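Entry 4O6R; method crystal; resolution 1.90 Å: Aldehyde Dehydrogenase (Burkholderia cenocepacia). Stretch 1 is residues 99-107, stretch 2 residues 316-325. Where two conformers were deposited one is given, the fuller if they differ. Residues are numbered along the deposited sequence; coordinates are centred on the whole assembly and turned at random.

Stretch 1, residues 99-107: GHPIRDSRA
Stretch 2, residues 316-325: IRIGNPLDPN

How does the irregular stretch 316-325 begin its approach to the loop 99-101 and the helix that starts at I102? R317 (chi1 m, chi2 t, chi3 m) reaches along its own stretch, NE donating to N325 O at 2.9 Å; NH2, which bonds the same oxygen weakly (3.3 Å), lies 4.3 Å from R103 NH1. A water bridges the two guanidinium groups: it accepts from R103 NH1 (2.9 Å), more weakly from R317 NH2 (3.3 Å), and donates to P324 O (2.9 Å).

What sets P321 against the loop before the helix? A type I turn runs from N320 to D323, closed by D323 N to N320 O (3.1 Å) and braced by L322 N to N320 OD1 (3.0 Å). Buried P321 (-54/-32) lies beside P101, CA to CA 4.0 Å. Its CG packs 3.4 Å from G99 O, where positive phi (88/-3) calls for glycine, and its CB lies 3.5 Å from H100 O.

Which bond joins the backbones? I102 N, in the helix's first turn and free of a helical acceptor, donates to P321 O at 2.8 Å, 161°.

How does the contact close? Buried I102 (chi1 t, chi2 p) points CA-to-CB toward stretch 2, though its end leads away; its branched apolar side chain suits packing on P324, CG2 lying 3.6 Å from L322 O and 4.4 Å from P324 CD. A second water links R103 N (3.0 Å) to D323 O (2.9 Å). R103 (p, t, t, chi4 160°) and R106 (m, t, t, chi4 169°) also point CA-to-CB toward stretch 2: R103 CD lies 3.9 Å from P324 O, R106 NH1 4.1 Å from P324 CB. In all, 362 Å² is buried.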

# COMPACT_ATOMS: atom_id res chain seq x y z
N GLY A 99 14.52 -32.82 -20.43
CA GLY A 99 15.63 -32.56 -21.31
C GLY A 99 16.48 -31.35 -20.95
O GLY A 99 17.46 -31.09 -21.62
N HIS A 100 16.13 -30.59 -19.92
CA HIS A 100 16.95 -29.45 -19.53
C HIS A 100 18.32 -29.96 -19.16
O HIS A 100 18.41 -30.96 -18.45
CB HIS A 100 16.40 -28.77 -18.31
CG HIS A 100 15.03 -28.19 -18.48
ND1 HIS A 100 14.40 -27.48 -17.48
CD2 HIS A 100 14.15 -28.25 -19.51
CE1 HIS A 100 13.20 -27.12 -17.88
NE2 HIS A 100 13.02 -27.56 -19.12
N PRO A 101 19.39 -29.31 -19.64
CA PRO A 101 20.73 -29.68 -19.17
C PRO A 101 20.81 -29.71 -17.64
O PRO A 101 20.30 -28.82 -16.96
CB PRO A 101 21.62 -28.58 -19.75
CG PRO A 101 20.91 -28.18 -21.02
CD PRO A 101 19.45 -28.30 -20.72
N ILE A 102 21.47 -30.71 -17.09
CA ILE A 102 21.65 -30.83 -15.64
C ILE A 102 22.27 -29.56 -15.05
O ILE A 102 21.95 -29.17 -13.95
CB ILE A 102 22.47 -32.11 -15.29
CG1 ILE A 102 22.55 -32.35 -13.78
CG2 ILE A 102 23.85 -32.05 -15.91
CD1 ILE A 102 21.23 -32.61 -13.06
N ARG A 103 23.13 -28.89 -15.79
CA ARG A 103 23.67 -27.66 -15.26
C ARG A 103 22.58 -26.59 -15.03
O ARG A 103 22.68 -25.82 -14.08
CB ARG A 103 24.82 -27.15 -16.14
CG ARG A 103 24.40 -26.53 -17.45
CD ARG A 103 25.61 -26.04 -18.19
NE ARG A 103 25.25 -24.92 -19.03
CZ ARG A 103 26.09 -24.01 -19.52
NH1 ARG A 103 27.41 -24.12 -19.32
NH2 ARG A 103 25.61 -23.02 -20.27
N ASP A 104 21.54 -26.58 -15.87
CA ASP A 104 20.42 -25.62 -15.77
C ASP A 104 19.43 -26.03 -14.67
O ASP A 104 18.90 -25.18 -13.94
CB ASP A 104 19.60 -25.54 -17.08
CG ASP A 104 20.31 -24.84 -18.22
OD1 ASP A 104 21.30 -24.11 -18.02
OD2 ASP A 104 19.82 -25.04 -19.38
N SER A 105 19.15 -27.33 -14.56
CA SER A 105 18.25 -27.75 -13.50
C SER A 105 18.91 -27.52 -12.13
O SER A 105 18.23 -27.16 -11.21
CB SER A 105 17.75 -29.17 -13.67
OG SER A 105 18.81 -30.06 -13.75
N ARG A 106 20.23 -27.69 -12.03
CA ARG A 106 20.95 -27.37 -10.80
C ARG A 106 21.01 -25.85 -10.50
O ARG A 106 20.78 -25.45 -9.37
CB ARG A 106 22.38 -27.91 -10.83
CG ARG A 106 22.53 -29.41 -10.73
CD ARG A 106 23.93 -29.80 -11.18
NE ARG A 106 24.21 -31.20 -10.94
CZ ARG A 106 25.26 -31.84 -11.42
NH1 ARG A 106 26.11 -31.23 -12.23
NH2 ARG A 106 25.45 -33.12 -11.13
N ALA A 107 21.35 -25.03 -11.50
CA ALA A 107 21.64 -23.61 -11.26
C ALA A 107 20.41 -22.73 -11.34
O ALA A 107 20.39 -21.64 -10.77
CB ALA A 107 22.69 -23.10 -12.25
N ILE A 316 27.52 -23.69 -29.38
CA ILE A 316 26.83 -24.18 -28.22
C ILE A 316 26.89 -25.71 -28.20
O ILE A 316 26.64 -26.35 -29.20
CB ILE A 316 25.38 -23.67 -28.17
CG1 ILE A 316 25.35 -22.17 -27.87
CG2 ILE A 316 24.55 -24.45 -27.15
CD1 ILE A 316 23.99 -21.50 -27.98
N ARG A 317 27.22 -26.27 -27.04
CA ARG A 317 27.44 -27.72 -26.92
C ARG A 317 26.12 -28.44 -26.69
O ARG A 317 25.52 -28.32 -25.61
CB ARG A 317 28.40 -28.01 -25.79
CG ARG A 317 29.78 -27.37 -25.99
CD ARG A 317 30.77 -27.87 -24.95
NE ARG A 317 30.39 -27.47 -23.59
CZ ARG A 317 30.78 -26.36 -22.98
NH1 ARG A 317 31.53 -25.47 -23.60
NH2 ARG A 317 30.39 -26.11 -21.75
N ILE A 318 25.66 -29.13 -27.72
CA ILE A 318 24.38 -29.84 -27.67
C ILE A 318 24.65 -31.27 -27.27
O ILE A 318 25.57 -31.89 -27.78
CB ILE A 318 23.70 -29.89 -29.03
CG1 ILE A 318 23.55 -28.48 -29.61
CG2 ILE A 318 22.35 -30.61 -28.92
CD1 ILE A 318 23.56 -28.48 -31.14
N GLY A 319 23.84 -31.81 -26.39
CA GLY A 319 24.02 -33.20 -25.99
C GLY A 319 23.16 -33.69 -24.86
O GLY A 319 22.15 -33.09 -24.53
N ASN A 320 23.56 -34.84 -24.30
CA ASN A 320 22.84 -35.49 -23.22
C ASN A 320 22.63 -34.54 -22.05
O ASN A 320 23.62 -34.00 -21.53
CB ASN A 320 23.61 -36.72 -22.74
CG ASN A 320 22.77 -37.65 -21.91
OD1 ASN A 320 21.85 -37.24 -21.20
ND2 ASN A 320 23.08 -38.94 -21.99
N PRO A 321 21.36 -34.34 -21.62
CA PRO A 321 21.07 -33.50 -20.47
C PRO A 321 21.84 -33.91 -19.22
O PRO A 321 22.20 -33.05 -18.41
CB PRO A 321 19.57 -33.73 -20.24
CG PRO A 321 19.04 -34.05 -21.58
CD PRO A 321 20.12 -34.86 -22.23
N LEU A 322 22.11 -35.19 -19.06
CA LEU A 322 22.79 -35.64 -17.84
C LEU A 322 24.29 -35.32 -17.77
O LEU A 322 24.89 -35.43 -16.72
CB LEU A 322 22.48 -37.10 -17.58
CG LEU A 322 20.97 -37.37 -17.35
CD1 LEU A 322 20.71 -38.74 -16.74
CD2 LEU A 322 20.26 -36.32 -16.51
N ASP A 323 24.88 -34.89 -18.88
CA ASP A 323 26.29 -34.47 -18.94
C ASP A 323 26.44 -32.99 -18.53
O ASP A 323 25.88 -32.11 -19.19
CB ASP A 323 26.80 -34.69 -20.37
CG ASP A 323 28.30 -34.45 -20.53
OD1 ASP A 323 28.92 -33.76 -19.71
OD2 ASP A 323 28.85 -35.00 -21.50
N PRO A 324 27.18 -32.71 -17.44
CA PRO A 324 27.37 -31.34 -16.95
C PRO A 324 28.05 -30.39 -17.93
O PRO A 324 27.98 -29.17 -17.76
CB PRO A 324 28.24 -31.50 -15.68
CG PRO A 324 28.54 -32.94 -15.55
CD PRO A 324 27.86 -33.73 -16.62
N ASN A 325 28.74 -30.95 -18.93
CA ASN A 325 29.36 -30.17 -20.00
C ASN A 325 28.31 -29.73 -21.04
O ASN A 325 28.59 -28.89 -21.86
CB ASN A 325 30.46 -31.01 -20.68
CG ASN A 325 31.43 -30.17 -21.51
OD1 ASN A 325 31.80 -29.07 -21.12
ND2 ASN A 325 31.85 -30.71 -22.64
O HOH W 1 24.51 -29.64 -18.35
O HOH W 2 28.84 -26.65 -18.88